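Local coordinates for polysaccharide deacetylase-like protein (Bacillus anthracis, PDB 4V33), which is a putative zinc-binding polysaccharide deacetylase, probably one of two needed for osmotic stability and maintenance of cell shape, at residues K209-K222 against S246-F259. Sequence-based numbering, arbitrary orientation. Where two conformers were deposited one is given.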
ATOM      1  N   LYS A 209      -5.314  18.369 -15.907  1.00 13.22           N
ATOM      2  CA  LYS A 209      -5.448  17.768 -17.226  1.00 14.07           C
ATOM      3  C   LYS A 209      -4.158  17.066 -17.641  1.00 15.50           C
ATOM      4  O   LYS A 209      -4.188  15.996 -18.269  1.00 16.17           O
ATOM      5  CB  LYS A 209      -5.796  18.851 -18.249  1.00 17.79           C
ATOM      6  CG  LYS A 209      -5.969  18.359 -19.675  1.00 25.24           C
ATOM      7  CD  LYS A 209      -7.285  17.640 -19.829  1.00 29.46           C
ATOM      8  CE  LYS A 209      -7.722  17.572 -21.286  1.00 32.29           C
ATOM      9  NZ  LYS A 209      -9.104  17.034 -21.377  1.00 26.49           N
ATOM     10  N   ASN A 210      -3.021  17.651 -17.271  1.00 14.49           N
ATOM     11  CA  ASN A 210      -1.737  17.067 -17.657  1.00 15.42           C
ATOM     12  C   ASN A 210      -1.496  15.682 -17.066  1.00 15.57           C
ATOM     13  O   ASN A 210      -0.604  14.971 -17.510  1.00 15.67           O
ATOM     14  CB  ASN A 210      -0.563  18.013 -17.337  1.00 15.15           C
ATOM     15  CG  ASN A 210      -0.414  18.284 -15.849  1.00 13.97           C
ATOM     16  OD1 ASN A 210      -0.361  17.364 -15.032  1.00 14.40           O
ATOM     17  ND2 ASN A 210      -0.366  19.563 -15.488  1.00 17.02           N
ATOM     18  N   ASN A 211      -2.298  15.283 -16.083  1.00 14.12           N
ATOM     19  CA  ASN A 211      -2.153  13.932 -15.548  1.00 14.06           C
ATOM     20  C   ASN A 211      -2.524  12.862 -16.579  1.00 14.15           C
ATOM     21  O   ASN A 211      -2.190  11.689 -16.410  1.00 14.95           O
ATOM     22  CB  ASN A 211      -2.940  13.752 -14.248  1.00 14.35           C
ATOM     23  CG  ASN A 211      -2.246  14.388 -13.040  1.00 14.79           C
ATOM     24  OD1 ASN A 211      -2.584  14.088 -11.904  1.00 15.49           O
ATOM     25  ND2 ASN A 211      -1.282  15.266 -13.284  1.00 15.00           N
ATOM     26  N   MET A 212      -3.183  13.263 -17.664  1.00 15.26           N
ATOM     27  CA  MET A 212      -3.346  12.349 -18.797  1.00 15.51           C
ATOM     28  C   MET A 212      -1.993  11.917 -19.373  1.00 15.60           C
ATOM     29  O   MET A 212      -1.886  10.832 -19.945  1.00 17.23           O
ATOM     30  CB  MET A 212      -4.237  12.949 -19.892  1.00 18.42           C
ATOM     31  CG  MET A 212      -5.709  13.049 -19.498  1.00 17.04           C
ATOM     32  SD  MET A 212      -6.471  11.434 -19.215  1.00 19.97           S
ATOM     33  CE  MET A 212      -6.760  10.897 -20.899  1.00 22.72           C
ATOM     34  N   ASN A 213      -0.965  12.752 -19.219  1.00 16.20           N
ATOM     35  CA  ASN A 213       0.390  12.343 -19.610  1.00 17.07           C
ATOM     36  C   ASN A 213       0.894  11.178 -18.765  1.00 13.91           C
ATOM     37  O   ASN A 213       1.530  10.257 -19.286  1.00 16.99           O
ATOM     38  CB  ASN A 213       1.380  13.505 -19.497  1.00 15.65           C
ATOM     39  CG  ASN A 213       1.082  14.620 -20.477  1.00 17.40           C
ATOM     40  OD1 ASN A 213       0.594  14.380 -21.583  1.00 21.85           O
ATOM     41  ND2 ASN A 213       1.376  15.851 -20.072  1.00 16.64           N
ATOM     42  N   ALA A 214       0.619  11.224 -17.460  1.00 14.04           N
ATOM     43  CA  ALA A 214       0.991  10.126 -16.572  1.00 14.20           C
ATOM     44  C   ALA A 214       0.246   8.854 -16.952  1.00 14.83           C
ATOM     45  O   ALA A 214       0.829   7.778 -17.006  1.00 15.97           O
ATOM     46  CB  ALA A 214       0.721  10.492 -15.118  1.00 14.51           C
ATOM     47  N   PHE A 215      -1.050   8.993 -17.215  1.00 14.43           N
ATOM     48  CA  PHE A 215      -1.878   7.893 -17.688  1.00 15.14           C
ATOM     49  C   PHE A 215      -1.268   7.221 -18.921  1.00 16.97           C
ATOM     50  O   PHE A 215      -1.106   5.998 -18.965  1.00 16.50           O
ATOM     51  CB  PHE A 215      -3.285   8.441 -17.976  1.00 17.67           C
ATOM     52  CG  PHE A 215      -4.222   7.456 -18.613  1.00 16.19           C
ATOM     53  CD1 PHE A 215      -4.410   6.190 -18.074  1.00 16.73           C
ATOM     54  CD2 PHE A 215      -4.952   7.819 -19.737  1.00 19.99           C
ATOM     55  CE1 PHE A 215      -5.284   5.295 -18.662  1.00 18.76           C
ATOM     56  CE2 PHE A 215      -5.832   6.925 -20.330  1.00 22.05           C
ATOM     57  CZ  PHE A 215      -6.001   5.663 -19.789  1.00 21.66           C
ATOM     58  N   HIS A 216      -0.920   8.023 -19.917  1.00 17.03           N
ATOM     59  CA  HIS A 216      -0.338   7.490 -21.143  1.00 17.88           C
ATOM     60  C   HIS A 216       1.003   6.796 -20.907  1.00 16.51           C
ATOM     61  O   HIS A 216       1.292   5.781 -21.535  1.00 17.84           O
ATOM     62  CB  HIS A 216      -0.198   8.603 -22.182  1.00 18.01           C
ATOM     63  CG  HIS A 216      -1.510   9.157 -22.639  1.00 20.09           C
ATOM     64  ND1 HIS A 216      -1.662  10.460 -23.060  1.00 22.65           N
ATOM     65  CD2 HIS A 216      -2.731   8.582 -22.744  1.00 21.58           C
ATOM     66  CE1 HIS A 216      -2.923  10.667 -23.398  1.00 23.10           C
ATOM     67  NE2 HIS A 216      -3.593   9.543 -23.215  1.00 23.29           N
ATOM     68  N   VAL A 217       1.817   7.338 -20.005  1.00 17.08           N
ATOM     69  CA  VAL A 217       3.096   6.713 -19.667  1.00 14.91           C
ATOM     70  C   VAL A 217       2.852   5.357 -19.009  1.00 15.49           C
ATOM     71  O   VAL A 217       3.512   4.364 -19.325  1.00 17.66           O
ATOM     72  CB  VAL A 217       3.928   7.612 -18.734  1.00 15.82           C
ATOM     73  CG1 VAL A 217       5.049   6.822 -18.072  1.00 16.37           C
ATOM     74  CG2 VAL A 217       4.486   8.814 -19.504  1.00 18.59           C
ATOM     75  N   LEU A 218       1.893   5.311 -18.090  1.00 17.04           N
ATOM     76  CA  LEU A 218       1.561   4.047 -17.439  1.00 17.64           C
ATOM     77  C   LEU A 218       0.997   3.002 -18.417  1.00 17.24           C
ATOM     78  O   LEU A 218       1.313   1.808 -18.314  1.00 17.72           O
ATOM     79  CB  LEU A 218       0.624   4.283 -16.251  1.00 15.11           C
ATOM     80  CG  LEU A 218       1.252   5.061 -15.091  1.00 15.32           C
ATOM     81  CD1 LEU A 218       0.199   5.334 -14.008  1.00 16.82           C
ATOM     82  CD2 LEU A 218       2.451   4.306 -14.513  1.00 17.85           C
ATOM     83  N   GLN A 219       0.188   3.445 -19.376  1.00 17.06           N
ATOM     84  CA  GLN A 219      -0.304   2.543 -20.418  1.00 18.28           C
ATOM     85  C   GLN A 219       0.846   1.966 -21.243  1.00 20.81           C
ATOM     86  O   GLN A 219       0.835   0.790 -21.609  1.00 22.68           O
ATOM     87  CB  GLN A 219      -1.262   3.268 -21.358  1.00 23.24           C
ATOM     88  CG  GLN A 219      -2.618   3.566 -20.766  1.00 22.20           C
ATOM     89  CD  GLN A 219      -3.531   4.223 -21.774  1.00 25.47           C
ATOM     90  OE1 GLN A 219      -3.233   5.304 -22.278  1.00 28.90           O
ATOM     91  NE2 GLN A 219      -4.633   3.561 -22.097  1.00 28.54           N
ATOM     92  N   LYS A 220       1.835   2.805 -21.533  1.00 20.89           N
ATOM     93  CA  LYS A 220       2.990   2.370 -22.308  1.00 22.24           C
ATOM     94  C   LYS A 220       3.791   1.307 -21.558  1.00 21.69           C
ATOM     95  O   LYS A 220       4.164   0.282 -22.131  1.00 23.05           O
ATOM     96  CB  LYS A 220       3.885   3.563 -22.644  1.00 22.67           C
ATOM     97  CG  LYS A 220       5.169   3.182 -23.364  1.00 25.62           C
ATOM     98  CD  LYS A 220       6.072   4.386 -23.567  1.00 26.86           C
ATOM     99  CE  LYS A 220       7.415   3.962 -24.162  1.00 33.39           C
ATOM    100  NZ  LYS A 220       8.338   5.118 -24.326  1.00 35.86           N
ATOM    101  N   LEU A 221       4.049   1.556 -20.277  1.00 19.48           N
ATOM    102  CA  LEU A 221       4.895   0.662 -19.490  1.00 19.85           C
ATOM    103  C   LEU A 221       4.186  -0.637 -19.125  1.00 19.56           C
ATOM    104  O   LEU A 221       4.829  -1.658 -18.868  1.00 20.01           O
ATOM    105  CB  LEU A 221       5.397   1.370 -18.227  1.00 17.23           C
ATOM    106  CG  LEU A 221       6.372   2.523 -18.492  1.00 20.92           C
ATOM    107  CD1 LEU A 221       6.770   3.218 -17.196  1.00 19.55           C
ATOM    108  CD2 LEU A 221       7.598   2.023 -19.235  1.00 26.19           C
ATOM    109  N   LYS A 222       2.859  -0.587 -19.099  1.00 22.30           N
ATOM    110  CA  LYS A 222       2.056  -1.763 -18.800  1.00 21.71           C
ATOM    111  C   LYS A 222       2.321  -2.870 -19.811  1.00 25.92           C
ATOM    112  O   LYS A 222       2.336  -2.629 -21.019  1.00 25.40           O
ATOM    113  CB  LYS A 222       0.568  -1.398 -18.782  1.00 24.45           C
ATOM    114  CG  LYS A 222      -0.367  -2.575 -18.516  1.00 24.07           C
ATOM    115  CD  LYS A 222      -1.798  -2.079 -18.333  1.00 32.19           C
ATOM    116  CE  LYS A 222      -2.784  -3.230 -18.199  1.00 42.39           C
ATOM    117  NZ  LYS A 222      -2.541  -4.034 -16.972  1.00 46.58           N
ATOM    118  N   SER A 246     -11.330  16.032 -17.583  1.00 16.09           N
ATOM    119  CA  SER A 246     -12.724  16.039 -17.979  1.00 16.25           C
ATOM    120  C   SER A 246     -13.402  14.767 -17.500  1.00 16.48           C
ATOM    121  O   SER A 246     -12.745  13.828 -17.041  1.00 17.73           O
ATOM    122  CB  SER A 246     -12.840  16.127 -19.498  1.00 18.90           C
ATOM    123  OG  SER A 246     -12.313  14.954 -20.111  1.00 20.86           O
ATOM    124  N   THR A 247     -14.723  14.736 -17.621  1.00 18.08           N
ATOM    125  CA  THR A 247     -15.479  13.538 -17.312  1.00 18.33           C
ATOM    126  C   THR A 247     -15.000  12.384 -18.190  1.00 20.35           C
ATOM    127  O   THR A 247     -14.789  11.274 -17.700  1.00 20.78           O
ATOM    128  CB  THR A 247     -16.982  13.773 -17.492  1.00 20.47           C
ATOM    129  OG1 THR A 247     -17.433  14.696 -16.489  1.00 22.44           O
ATOM    130  CG2 THR A 247     -17.758  12.462 -17.356  1.00 24.11           C
ATOM    131  N   SER A 248     -14.788  12.656 -19.475  1.00 21.11           N
ATOM    132  CA  SER A 248     -14.307  11.612 -20.377  0.53 22.26           C
ATOM    133  C   SER A 248     -12.894  11.145 -20.022  1.00 22.33           C
ATOM    134  O   SER A 248     -12.596   9.955 -20.135  1.00 23.01           O
ATOM    135  CB  SER A 248     -14.401  12.046 -21.845  0.53 23.95           C
ATOM    136  OG  SER A 248     -13.595  13.177 -22.108  0.53 23.33           O
ATOM    137  N   ASP A 249     -12.032  12.065 -19.585  1.00 18.05           N
ATOM    138  CA  ASP A 249     -10.682  11.695 -19.144  1.00 17.02           C
ATOM    139  C   ASP A 249     -10.759  10.735 -17.967  1.00 19.92           C
ATOM    140  O   ASP A 249     -10.089   9.704 -17.936  1.00 17.49           O
ATOM    141  CB  ASP A 249      -9.880  12.918 -18.677  1.00 17.63           C
ATOM    142  CG  ASP A 249      -9.488  13.839 -19.809  1.00 22.37           C
ATOM    143  OD1 ASP A 249      -9.425  13.391 -20.968  1.00 22.17           O
ATOM    144  OD2 ASP A 249      -9.229  15.025 -19.523  1.00 21.18           O
ATOM    145  N   ILE A 250     -11.566  11.098 -16.977  1.00 18.12           N
ATOM    146  CA  ILE A 250     -11.713  10.278 -15.785  1.00 17.96           C
ATOM    147  C   ILE A 250     -12.248   8.891 -16.134  1.00 20.78           C
ATOM    148  O   ILE A 250     -11.771   7.884 -15.614  1.00 20.87           O
ATOM    149  CB  ILE A 250     -12.625  10.972 -14.758  1.00 17.63           C
ATOM    150  CG1 ILE A 250     -11.887  12.166 -14.153  1.00 16.73           C
ATOM    151  CG2 ILE A 250     -13.054   9.994 -13.669  1.00 20.42           C
ATOM    152  CD1 ILE A 250     -12.772  13.080 -13.329  1.00 19.13           C
ATOM    153  N   LYS A 251     -13.233   8.837 -17.023  1.00 20.78           N
ATOM    154  CA  LYS A 251     -13.800   7.552 -17.405  1.00 24.37           C
ATOM    155  C   LYS A 251     -12.759   6.679 -18.110  1.00 26.49           C
ATOM    156  O   LYS A 251     -12.683   5.481 -17.863  1.00 24.00           O
ATOM    157  CB  LYS A 251     -15.065   7.741 -18.247  1.00 27.26           C
ATOM    158  CG  LYS A 251     -16.290   8.115 -17.407  1.00 37.32           C
ATOM    159  CD  LYS A 251     -17.496   8.451 -18.277  1.00 43.35           C
ATOM    160  CE  LYS A 251     -18.795   8.420 -17.477  1.00 50.75           C
ATOM    161  NZ  LYS A 251     -18.774   9.345 -16.309  1.00 52.54           N
ATOM    162  N   GLU A 252     -11.931   7.287 -18.952  1.00 24.11           N
ATOM    163  CA  GLU A 252     -10.862   6.551 -19.617  1.00 24.17           C
ATOM    164  C   GLU A 252      -9.856   6.013 -18.592  1.00 21.11           C
ATOM    165  O   GLU A 252      -9.429   4.856 -18.662  1.00 23.00           O
ATOM    166  CB  GLU A 252     -10.164   7.450 -20.639  1.00 27.29           C
ATOM    167  CG  GLU A 252      -9.191   6.745 -21.558  1.00 39.29           C
ATOM    168  CD  GLU A 252      -8.651   7.666 -22.643  1.00 37.29           C
ATOM    169  OE1 GLU A 252      -9.242   8.745 -22.862  1.00 37.12           O
ATOM    170  OE2 GLU A 252      -7.637   7.308 -23.276  1.00 54.10           O
ATOM    171  N   MET A 253      -9.489   6.854 -17.633  1.00 18.98           N
ATOM    172  CA  MET A 253      -8.513   6.475 -16.614  1.00 17.22           C
ATOM    173  C   MET A 253      -9.035   5.345 -15.739  1.00 19.38           C
ATOM    174  O   MET A 253      -8.315   4.394 -15.440  1.00 20.01           O
ATOM    175  CB  MET A 253      -8.159   7.687 -15.752  1.00 16.99           C
ATOM    176  CG  MET A 253      -7.354   8.731 -16.499  1.00 15.59           C
ATOM    177  SD  MET A 253      -7.342  10.337 -15.681  1.00 18.90           S
ATOM    178  CE  MET A 253      -6.142  10.028 -14.397  1.00 25.72           C
ATOM    179  N   VAL A 254     -10.294   5.450 -15.333  1.00 19.43           N
ATOM    180  CA  VAL A 254     -10.902   4.423 -14.500  1.00 20.27           C
ATOM    181  C   VAL A 254     -11.177   3.136 -15.285  1.00 23.00           C
ATOM    182  O   VAL A 254     -10.863   2.039 -14.820  1.00 23.43           O
ATOM    183  CB  VAL A 254     -12.188   4.945 -13.832  1.00 20.88           C
ATOM    184  CG1 VAL A 254     -12.941   3.814 -13.157  1.00 25.29           C
ATOM    185  CG2 VAL A 254     -11.843   6.038 -12.833  1.00 21.67           C
ATOM    186  N   ASP A 255     -11.747   3.261 -16.482  1.00 23.30           N
ATOM    187  CA  ASP A 255     -12.108   2.072 -17.260  1.00 23.40           C
ATOM    188  C   ASP A 255     -10.893   1.227 -17.652  1.00 24.39           C
ATOM    189  O   ASP A 255     -11.018   0.016 -17.863  1.00 26.06           O
ATOM    190  CB  ASP A 255     -12.908   2.442 -18.512  1.00 27.47           C
ATOM    191  CG  ASP A 255     -14.296   2.972 -18.193  1.00 31.78           C
ATOM    192  OD1 ASP A 255     -14.717   2.925 -17.014  1.00 32.99           O
ATOM    193  OD2 ASP A 255     -14.971   3.432 -19.137  1.00 35.04           O
ATOM    194  N   SER A 256      -9.726   1.863 -17.740  1.00 23.02           N
ATOM    195  CA  SER A 256      -8.489   1.170 -18.116  1.00 21.53           C
ATOM    196  C   SER A 256      -8.025   0.205 -17.035  1.00 22.84           C
ATOM    197  O   SER A 256      -7.183  -0.657 -17.287  1.00 23.91           O
ATOM    198  CB  SER A 256      -7.365   2.177 -18.370  1.00 19.15           C
ATOM    199  OG  SER A 256      -6.910   2.748 -17.149  1.00 19.56           O
ATOM    200  N   GLY A 257      -8.553   0.375 -15.828  1.00 23.90           N
ATOM    201  CA  GLY A 257      -8.117  -0.404 -14.686  1.00 23.75           C
ATOM    202  C   GLY A 257      -6.886   0.172 -14.010  1.00 23.77           C
ATOM    203  O   GLY A 257      -6.427  -0.355 -12.999  1.00 24.79           O
ATOM    204  N   ILE A 258      -6.346   1.256 -14.561  1.00 17.99           N
ATOM    205  CA  ILE A 258      -5.122   1.838 -14.021  1.00 18.43           C
ATOM    206  C   ILE A 258      -5.395   2.790 -12.857  1.00 17.79           C
ATOM    207  O   ILE A 258      -4.711   2.746 -11.843  1.00 17.90           O
ATOM    208  CB  ILE A 258      -4.271   2.533 -15.123  1.00 17.07           C
ATOM    209  CG1 ILE A 258      -3.799   1.491 -16.146  1.00 20.55           C
ATOM    210  CG2 ILE A 258      -3.066   3.252 -14.518  1.00 17.53           C
ATOM    211  CD1 ILE A 258      -3.062   2.091 -17.339  1.00 24.51           C
ATOM    212  N   PHE A 259      -6.398   3.650 -12.987  1.00 15.61           N
ATOM    213  CA  PHE A 259      -6.602   4.660 -11.961  1.00 16.02           C
ATOM    214  C   PHE A 259      -7.705   4.374 -10.959  1.00 15.45           C
ATOM    215  O   PHE A 259      -8.781   3.890 -11.306  1.00 19.32           O
ATOM    216  CB  PHE A 259      -6.822   6.037 -12.588  1.00 15.98           C
ATOM    217  CG  PHE A 259      -5.548   6.747 -12.917  1.00 15.52           C
ATOM    218  CD1 PHE A 259      -4.917   6.528 -14.126  1.00 17.87           C
ATOM    219  CD2 PHE A 259      -4.965   7.620 -12.004  1.00 15.26           C
ATOM    220  CE1 PHE A 259      -3.725   7.166 -14.433  1.00 17.08           C
ATOM    221  CE2 PHE A 259      -3.771   8.261 -12.303  1.00 16.00           C
ATOM    222  CZ  PHE A 259      -3.157   8.035 -13.528  1.00 15.96           C
TER
HETATM  223  O   HOH W   1      -7.682  14.287 -22.859  1.00 33.43           O
HETATM  224  O   HOH W   2      -6.277   9.250 -24.095  0.91 32.31           O
HETATM  225  O   HOH W   3      -7.474   4.354 -23.049  1.00 52.04           O
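The Phe215 ring is sandwiched between Met253 CG, a CH-pi contact 4.1 Å from the ring centroid, and the amide carbon of Gln219 on its opposite face, both off-centre. At its edge, Glu252 OE2 lies 3.5 Å from Phe215 CE2, with the carboxylate turned 83° from the ring, and Ser256 OG lies 3.4 Å from Phe215 CE1. With CG anti to the backbone N (chi1 174°), Phe215 reaches across to helix 247-255. The Phe259 ring carries the methyl of Met253, from the same segment, over the centre of one face, and Phe259 CE1 comes 3.8 Å from Phe215 CB. Ile258 packs nearby, CG2 against Leu218 CD1 and CD1 against Gln219 CG. Ser256 OG accepts from Ile258 N, an ST turn, and donates to Met253 O, tying down the helix exit.

Toward the N-terminal ends, Met212 bends at chi2 and chi3 to lay SD 3.8 Å from Met253 SD and its methyl beside Asp249 and Glu252. Lys209 NZ forms a salt bridge of 2.7 Å to the syn lone pair of Asp249 OD2, which also accepts from Ser246 N above the carboxylate plane; the latter bond and Asp249 N to Ser246 OG make a capping box, steadying the carboxylate for the lysine. On the outer side, two waters join Glu252 OE2 to His216 and Gln219.

The helices run nearly parallel (25°, axes 11.1 Å apart), consecutive on the outside of the curled parallel sheet. They link strands 199-206, 230-234 and 259-263 by beta-alpha-beta crossovers, as in the distorted (beta/alpha) barrel of polysaccharide deacetylases; zinc ligands Asp206 and His264 stand at the C-terminal ends of the first and third. Leu218 and Phe259 pack on strand 230-234, Val217 and Leu221 on helix 167-179.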